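PDB 3VK9: glutathione S-transferase delta from Bombyx mori, which probably catalyses the conjugation of glutathione to electrophilic substrates, acting as a homodimer of the glutathione transferase type. Local coordinates for residues R183-V188 against P193-A198; D112-Q117 against E204-L209; L24-N29 against T72-K77. All coordinates share one frame; numbering follows the deposited sequence. Where two conformers were deposited one is given.

Interaction 1: residues R183-V188 against P193-A198; sequences RWYETV and PGYQEA
In both Tyr185 and Tyr195 the first torsion carries the ring to the side away from the backbone N (chi1 -163° and -174°), and each phenol is thereby sent into the gap between consecutive helices, 179-191 and 195-213, of the all-helical C-terminal domain of the glutathione transferase fold. The two side chains cross at about a right angle without stacking. Their direct approach is loose, with Tyr185 CE1 lying 4.2 Å from Tyr195 OH. A water lies between the polar ends: it donates to Tyr185 OH at 3.0 Å and sits at the edge of the Tyr195 ring, in its plane, so unusually close to Tyr195 OH that the nature of that second link stays open. Tyr185 OH also bonds to Glu169, so its position is set by more than the water.

The carbonyl O of Val188 stands 4.2 Å from Tyr195 CD1, bringing one helix backbone beside the other helix's ring. Ile162 of helix 156-167 touches Tyr185, Val188 and Tyr195 alike, and Tyr195 also reaches Leu19 of helix 12-24. The first turn of helix 195-213 thus meets both its own domain and helix 12-24 of the thioredoxin-like N-terminal domain.

Gly194, with a positive phi of 63°, holds the N-cap position at the start of helix 195-213; its carbonyl O accepts from Ala198 N at 2.8 Å. Within helix 179-191, Val188 is braced in turn by Trp184, whose indole carries Val188 CG2 3.4 Å above one face, offset toward the rim.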
# COMPACT_ATOMS: atom_id res chain seq x y z
N ARG A 183 19.79 8.83 11.81
CA ARG A 183 20.75 9.24 10.78
C ARG A 183 20.06 9.57 9.45
O ARG A 183 20.24 10.64 8.88
CB ARG A 183 21.81 8.14 10.57
CG ARG A 183 22.74 8.42 9.40
CD ARG A 183 23.80 7.33 9.19
NE ARG A 183 23.29 5.95 9.24
CZ ARG A 183 22.56 5.37 8.29
NH1 ARG A 183 22.18 6.04 7.21
NH2 ARG A 183 22.17 4.10 8.43
N TRP A 184 19.26 8.63 8.98
CA TRP A 184 18.47 8.80 7.76
C TRP A 184 17.54 10.03 7.81
O TRP A 184 17.51 10.84 6.88
CB TRP A 184 17.69 7.51 7.48
CG TRP A 184 16.57 7.64 6.51
CD1 TRP A 184 16.64 7.55 5.14
CD2 TRP A 184 15.20 7.88 6.82
NE1 TRP A 184 15.39 7.72 4.59
CE2 TRP A 184 14.49 7.92 5.60
CE3 TRP A 184 14.50 8.06 8.02
CZ2 TRP A 184 13.10 8.14 5.55
CZ3 TRP A 184 13.13 8.27 7.97
CH2 TRP A 184 12.45 8.31 6.73
N TYR A 185 16.79 10.17 8.90
CA TYR A 185 15.93 11.33 9.10
C TYR A 185 16.69 12.62 8.80
O TYR A 185 16.24 13.45 8.00
CB TYR A 185 15.44 11.35 10.55
CG TYR A 185 14.23 12.24 10.83
CD1 TYR A 185 13.02 12.05 10.14
CD2 TYR A 185 14.28 13.21 11.83
CE1 TYR A 185 11.91 12.85 10.42
CE2 TYR A 185 13.16 14.01 12.12
CZ TYR A 185 11.99 13.83 11.41
OH TYR A 185 10.89 14.60 11.68
N GLU A 186 17.84 12.78 9.45
CA GLU A 186 18.66 13.96 9.25
C GLU A 186 19.13 14.12 7.81
O GLU A 186 19.09 15.21 7.25
CB GLU A 186 19.88 13.96 10.18
CG GLU A 186 20.75 15.19 9.99
CD GLU A 186 22.00 15.16 10.82
OE1 GLU A 186 22.41 14.07 11.27
OE2 GLU A 186 22.59 16.24 11.00
N THR A 187 19.59 13.03 7.20
CA THR A 187 20.06 13.06 5.83
C THR A 187 18.97 13.56 4.88
O THR A 187 19.19 14.41 4.02
CB THR A 187 20.51 11.65 5.33
OG1 THR A 187 21.57 11.15 6.16
CG2 THR A 187 20.99 11.72 3.88
N VAL A 188 17.77 13.02 5.04
CA VAL A 188 16.69 13.37 4.13
C VAL A 188 16.26 14.83 4.33
O VAL A 188 16.09 15.56 3.36
CB VAL A 188 15.53 12.38 4.23
CG1 VAL A 188 14.32 12.86 3.41
CG2 VAL A 188 16.01 11.00 3.73
N PRO A 193 14.97 18.46 -1.68
CA PRO A 193 14.71 19.86 -2.04
C PRO A 193 13.38 20.36 -1.42
O PRO A 193 12.40 19.61 -1.40
CB PRO A 193 14.60 19.82 -3.56
CG PRO A 193 15.41 18.63 -3.97
CD PRO A 193 15.19 17.61 -2.87
N GLY A 194 13.37 21.59 -0.91
CA GLY A 194 12.15 22.22 -0.42
C GLY A 194 11.51 21.54 0.78
O GLY A 194 10.31 21.68 1.01
N TYR A 195 12.31 20.82 1.56
CA TYR A 195 11.78 20.07 2.70
C TYR A 195 11.03 20.95 3.69
O TYR A 195 9.98 20.57 4.21
CB TYR A 195 12.89 19.32 3.42
CG TYR A 195 12.42 18.40 4.53
CD1 TYR A 195 12.22 17.04 4.29
CD2 TYR A 195 12.19 18.87 5.82
CE1 TYR A 195 11.81 16.19 5.28
CE2 TYR A 195 11.76 18.02 6.83
CZ TYR A 195 11.58 16.67 6.55
OH TYR A 195 11.16 15.80 7.54
N GLN A 196 11.58 22.12 3.97
CA GLN A 196 10.99 23.01 4.96
C GLN A 196 9.57 23.34 4.56
O GLN A 196 8.65 23.22 5.35
CB GLN A 196 11.79 24.31 5.09
CG GLN A 196 11.11 25.36 5.95
CD GLN A 196 10.96 24.94 7.40
OE1 GLN A 196 11.78 24.21 7.94
NE2 GLN A 196 9.89 25.41 8.05
N GLU A 197 9.41 23.76 3.31
CA GLU A 197 8.12 24.19 2.82
C GLU A 197 7.19 23.01 2.55
O GLU A 197 6.01 23.07 2.88
CB GLU A 197 8.26 25.08 1.58
CG GLU A 197 6.96 25.28 0.83
CD GLU A 197 6.95 26.53 -0.03
OE1 GLU A 197 7.27 26.42 -1.24
OE2 GLU A 197 6.62 27.61 0.50
N ALA A 198 7.72 21.95 1.95
CA ALA A 198 6.89 20.81 1.55
C ALA A 198 6.48 19.94 2.74
O ALA A 198 5.38 19.42 2.76
CB ALA A 198 7.58 19.96 0.47
O HOH W 1 10.48 16.84 9.73

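Interaction 2: residues D112-Q117 against E204-L209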
# COMPACT_ATOMS: atom_id res chain seq x y z
N ASP A 112 -3.09 3.49 13.65
CA ASP A 112 -3.85 2.67 14.59
C ASP A 112 -3.60 3.06 16.04
O ASP A 112 -4.50 3.02 16.89
CB ASP A 112 -3.56 1.17 14.40
CG ASP A 112 -4.19 0.61 13.14
OD1 ASP A 112 -5.03 1.31 12.53
OD2 ASP A 112 -3.85 -0.53 12.76
N TYR A 113 -2.35 3.43 16.31
CA TYR A 113 -1.93 3.77 17.66
C TYR A 113 -2.38 5.17 18.06
O TYR A 113 -2.89 5.37 19.17
CB TYR A 113 -0.40 3.70 17.73
CG TYR A 113 0.15 4.25 19.02
CD1 TYR A 113 -0.13 3.63 20.23
CD2 TYR A 113 0.97 5.39 19.02
CE1 TYR A 113 0.37 4.13 21.42
CE2 TYR A 113 1.48 5.89 20.22
CZ TYR A 113 1.18 5.25 21.41
OH TYR A 113 1.68 5.73 22.61
N PHE A 114 -2.20 6.11 17.14
CA PHE A 114 -2.29 7.54 17.45
C PHE A 114 -3.67 8.20 17.27
O PHE A 114 -4.08 8.99 18.11
CB PHE A 114 -1.25 8.31 16.63
CG PHE A 114 -0.97 9.70 17.13
CD1 PHE A 114 -0.75 9.94 18.47
CD2 PHE A 114 -0.92 10.78 16.25
CE1 PHE A 114 -0.49 11.22 18.93
CE2 PHE A 114 -0.66 12.06 16.71
CZ PHE A 114 -0.44 12.28 18.04
N TYR A 115 -4.36 7.89 16.18
CA TYR A 115 -5.58 8.63 15.85
C TYR A 115 -6.78 8.33 16.75
O TYR A 115 -7.63 9.20 16.95
CB TYR A 115 -5.92 8.49 14.36
CG TYR A 115 -4.91 9.17 13.44
CD1 TYR A 115 -4.32 10.38 13.80
CD2 TYR A 115 -4.55 8.61 12.23
CE1 TYR A 115 -3.39 11.01 12.97
CE2 TYR A 115 -3.63 9.23 11.39
CZ TYR A 115 -3.05 10.42 11.77
OH TYR A 115 -2.14 11.04 10.93
N PRO A 116 -6.86 7.11 17.30
CA PRO A 116 -7.84 6.90 18.36
C PRO A 116 -7.62 7.84 19.55
O PRO A 116 -8.59 8.29 20.15
CB PRO A 116 -7.59 5.45 18.79
CG PRO A 116 -7.07 4.79 17.55
CD PRO A 116 -6.24 5.84 16.85
N GLN A 117 -6.36 8.13 19.88
CA GLN A 117 -6.08 9.02 21.01
C GLN A 117 -6.44 10.47 20.68
O GLN A 117 -6.94 11.20 21.54
CB GLN A 117 -4.61 8.95 21.39
CG GLN A 117 -4.06 7.55 21.59
CD GLN A 117 -2.61 7.59 22.03
OE1 GLN A 117 -2.28 8.24 23.02
NE2 GLN A 117 -1.74 6.92 21.28
N GLU A 204 4.10 21.18 11.13
CA GLU A 204 3.80 22.12 12.19
C GLU A 204 2.29 22.29 12.35
O GLU A 204 1.80 22.35 13.47
CB GLU A 204 4.47 23.48 11.94
CG GLU A 204 4.48 24.40 13.14
CD GLU A 204 5.24 23.83 14.32
OE1 GLU A 204 6.20 23.06 14.10
OE2 GLU A 204 4.88 24.15 15.48
N ALA A 205 1.57 22.35 11.22
CA ALA A 205 0.12 22.49 11.24
C ALA A 205 -0.54 21.27 11.90
O ALA A 205 -1.48 21.40 12.68
CB ALA A 205 -0.41 22.65 9.82
N PHE A 206 -0.02 20.09 11.56
CA PHE A 206 -0.46 18.82 12.14
C PHE A 206 -0.26 18.81 13.67
O PHE A 206 -1.17 18.44 14.41
CB PHE A 206 0.31 17.66 11.48
CG PHE A 206 -0.00 16.29 12.06
CD1 PHE A 206 -1.25 15.72 11.90
CD2 PHE A 206 0.97 15.58 12.74
CE1 PHE A 206 -1.53 14.46 12.44
CE2 PHE A 206 0.71 14.33 13.27
CZ PHE A 206 -0.55 13.76 13.12
N LYS A 207 0.92 19.21 14.13
CA LYS A 207 1.16 19.35 15.56
C LYS A 207 0.14 20.30 16.19
O LYS A 207 -0.37 20.04 17.27
CB LYS A 207 2.61 19.79 15.84
CG LYS A 207 3.63 18.69 15.55
CD LYS A 207 5.05 19.20 15.63
CE LYS A 207 6.06 18.12 15.27
NZ LYS A 207 7.45 18.65 15.41
N GLY A 208 -0.19 21.37 15.47
CA GLY A 208 -1.22 22.30 15.88
C GLY A 208 -2.59 21.65 16.05
O GLY A 208 -3.26 21.86 17.07
N LEU A 209 -3.00 20.86 15.06
CA LEU A 209 -4.29 20.17 15.11
C LEU A 209 -4.27 19.21 16.29
O LEU A 209 -5.22 19.17 17.07
CB LEU A 209 -4.54 19.39 13.82
CG LEU A 209 -5.96 19.00 13.37
CD1 LEU A 209 -5.88 17.86 12.34
CD2 LEU A 209 -6.86 18.60 14.52
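Phe206 enters end-on between Phe114 and Tyr115, and the way these three rings are turned shows how aromatic side chains can join distant helices without stacking. Phe114 and Phe206 slide past each other in opposite directions; Phe206 CZ comes to the edge of the Phe114 ring, in its plane, 4.0 Å from CE2. Tyr115 runs obliquely to Phe206, and here the rings meet at their rims: Phe206 CE1 is in the plane of the tyrosine, and Tyr115 CE1 in that of the phenylalanine. Tyr115 OH lies 3.8 Å from both Phe206 CE1 and CZ. Phe114 and Tyr115 leave their helix in different directions and with different first torsions (-163° and -67°), and both ends arrive at Phe206.

Helix 89-119 is kinked where the N of Pro116 and Gln117 lack bonds to the preceding turn; the Gln117 side chain instead donates from NE2 to Tyr113 O (2.9 Å, nearly straight at 171°), from above the carbonyl plane, while sitting over the centre of the Tyr113 ring.

Between these segments the contact is made by apolar ring edges and the Tyr115 oxygen, whose hydrogen-bond partner is Tyr107. The fit therefore probably depends mainly on shape and van der Waals contact rather than on a directional bond.

Interaction 3: residues L24-N29 against T72-K77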
# COMPACT_ATOMS: atom_id res chain seq x y z
N LEU A 24 11.14 17.22 -8.03
CA LEU A 24 11.07 17.28 -9.49
C LEU A 24 11.02 18.73 -10.01
O LEU A 24 11.02 18.98 -11.22
CB LEU A 24 9.83 16.52 -9.98
CG LEU A 24 9.78 15.00 -9.75
CD1 LEU A 24 8.41 14.41 -10.13
CD2 LEU A 24 10.89 14.30 -10.53
N ASN A 25 10.96 19.69 -9.09
CA ASN A 25 10.74 21.09 -9.43
C ASN A 25 9.52 21.30 -10.34
O ASN A 25 9.61 22.00 -11.35
CB ASN A 25 12.00 21.72 -10.05
CG ASN A 25 11.87 23.22 -10.24
OD1 ASN A 25 11.17 23.88 -9.50
ND2 ASN A 25 12.55 23.77 -11.25
N LEU A 26 8.40 20.69 -9.98
CA LEU A 26 7.12 20.88 -10.66
C LEU A 26 6.34 22.07 -10.11
O LEU A 26 6.52 22.47 -8.97
CB LEU A 26 6.22 19.66 -10.51
CG LEU A 26 6.73 18.28 -10.89
CD1 LEU A 26 5.55 17.29 -10.80
CD2 LEU A 26 7.33 18.28 -12.28
N ASN A 27 5.45 22.61 -10.93
CA ASN A 27 4.51 23.62 -10.47
C ASN A 27 3.08 23.10 -10.50
O ASN A 27 2.37 23.27 -11.49
CB ASN A 27 4.63 24.90 -11.29
CG ASN A 27 3.63 25.96 -10.86
OD1 ASN A 27 3.00 25.86 -9.80
ND2 ASN A 27 3.48 27.01 -11.68
N LEU A 28 2.65 22.49 -9.40
CA LEU A 28 1.28 22.06 -9.25
C LEU A 28 0.38 23.20 -8.79
O LEU A 28 0.80 24.06 -8.03
CB LEU A 28 1.19 20.93 -8.23
CG LEU A 28 2.04 19.70 -8.50
CD1 LEU A 28 2.00 18.81 -7.28
CD2 LEU A 28 1.53 18.97 -9.74
N ASN A 29 -0.86 23.19 -9.25
CA ASN A 29 -1.83 24.14 -8.77
C ASN A 29 -2.40 23.63 -7.46
O ASN A 29 -3.22 22.72 -7.45
CB ASN A 29 -2.94 24.32 -9.80
CG ASN A 29 -3.99 25.32 -9.34
OD1 ASN A 29 -3.67 26.30 -8.67
ND2 ASN A 29 -5.24 25.08 -9.71
N THR A 72 4.74 8.30 -7.73
CA THR A 72 5.39 7.54 -8.80
C THR A 72 4.87 8.04 -10.15
O THR A 72 5.64 8.10 -11.11
CB THR A 72 5.23 6.02 -8.64
OG1 THR A 72 3.85 5.66 -8.71
CG2 THR A 72 5.83 5.53 -7.30
N TYR A 73 3.59 8.41 -10.21
CA TYR A 73 3.04 9.00 -11.44
C TYR A 73 3.78 10.28 -11.90
O TYR A 73 4.05 10.46 -13.08
CB TYR A 73 1.56 9.33 -11.28
CG TYR A 73 0.97 10.12 -12.44
CD1 TYR A 73 0.77 9.52 -13.69
CD2 TYR A 73 0.58 11.46 -12.29
CE1 TYR A 73 0.19 10.21 -14.75
CE2 TYR A 73 0.00 12.18 -13.38
CZ TYR A 73 -0.18 11.54 -14.60
OH TYR A 73 -0.74 12.21 -15.67
N LEU A 74 4.08 11.17 -10.96
CA LEU A 74 4.81 12.41 -11.25
C LEU A 74 6.18 12.16 -11.88
O LEU A 74 6.57 12.86 -12.83
CB LEU A 74 4.95 13.29 -9.99
CG LEU A 74 3.62 13.82 -9.43
CD1 LEU A 74 3.83 14.58 -8.13
CD2 LEU A 74 2.89 14.69 -10.46
N VAL A 75 6.90 11.17 -11.35
CA VAL A 75 8.18 10.79 -11.93
C VAL A 75 8.00 10.13 -13.29
O VAL A 75 8.70 10.49 -14.23
CB VAL A 75 8.99 9.85 -10.99
CG1 VAL A 75 10.31 9.50 -11.61
CG2 VAL A 75 9.18 10.48 -9.63
N ASN A 76 7.07 9.17 -13.40
CA ASN A 76 6.84 8.43 -14.64
C ASN A 76 6.47 9.37 -15.77
O ASN A 76 6.87 9.19 -16.92
CB ASN A 76 5.73 7.36 -14.50
CG ASN A 76 6.13 6.19 -13.60
OD1 ASN A 76 7.32 5.93 -13.39
ND2 ASN A 76 5.12 5.47 -13.07
N LYS A 77 5.68 10.38 -15.41
CA LYS A 77 5.21 11.38 -16.37
C LYS A 77 6.30 12.36 -16.77
O LYS A 77 6.56 12.53 -17.95
CB LYS A 77 4.02 12.18 -15.79
CG LYS A 77 3.41 13.12 -16.83
CD LYS A 77 2.17 13.84 -16.34
CE LYS A 77 1.57 14.65 -17.51
NZ LYS A 77 0.59 15.66 -17.07
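The backbone of 24-29 approaches helix 67-78 most closely where Leu24 faces Val75, CA to CA 7.5 Å, and at Asn25 it turns out of helix 12-24 through a Schellman motif (phi 51°) before running extended into strand 29-32. This is the return leg of the beta-alpha-beta crossover of the thioredoxin-like N-terminal domain, in which helix 12-24 links the parallel strands 4-7 and 29-32.

Leucines carry the contact. In Leu24 the CD1 branch continues the line of the side chain, anti to CA (chi2 172°), and this lets it reach the helix surface rather than only its side chains: CD1 is 3.6 Å from Leu74 CB and equally close to Leu74 O, and it stands 4.0 Å from Val75 CG2. It is thus a methyl set against the Leu74-Val75 peptide, Leu74 CB and the Val75 CG2 methyl. Leu26, two residues on, meets Leu74 from another direction. The two side chains cross at an angle, and Leu28 merely approaches. Leu24 thus meets Leu74 at its base, and Leu26 mainly at its CD2 branch.

Other faces of helix 67-78 serve different partners. Lys77 forms a salt bridge with Asp59, which also receives a bond from Tyr73 OH, and that hydroxyl bonds Lys90 of the second subunit, so this helix takes part in the dimer interface while Leu74 and Val75 face the 24-29 segment. On that side Leu26 CD1 lies 3.7 Å from Leu74 CD2 and 4.1 Å from Leu74 CB.

In the fold
The three contacts illustrate how a two-domain fold is assembled from separate helix-helix and loop-helix junctions. Interactions 1 and 2 share helix 195-213, with centres about 20 Å apart; along the chain, interaction 1 is nested within the loop closed by interaction 2. Tyr195 and Ala198 of interaction 1 touch helix 12-24, whose C-terminal end leads into interaction 3, and the nearest atoms of these two contacts are about 6 Å apart. Interaction 3, in the thioredoxin-like half, lies about 28 Å from interaction 2, centre to centre, on the opposite side of the chain's centre. In this family glutathione generally binds to the N-terminal domain and the second substrate beside the C-terminal helices.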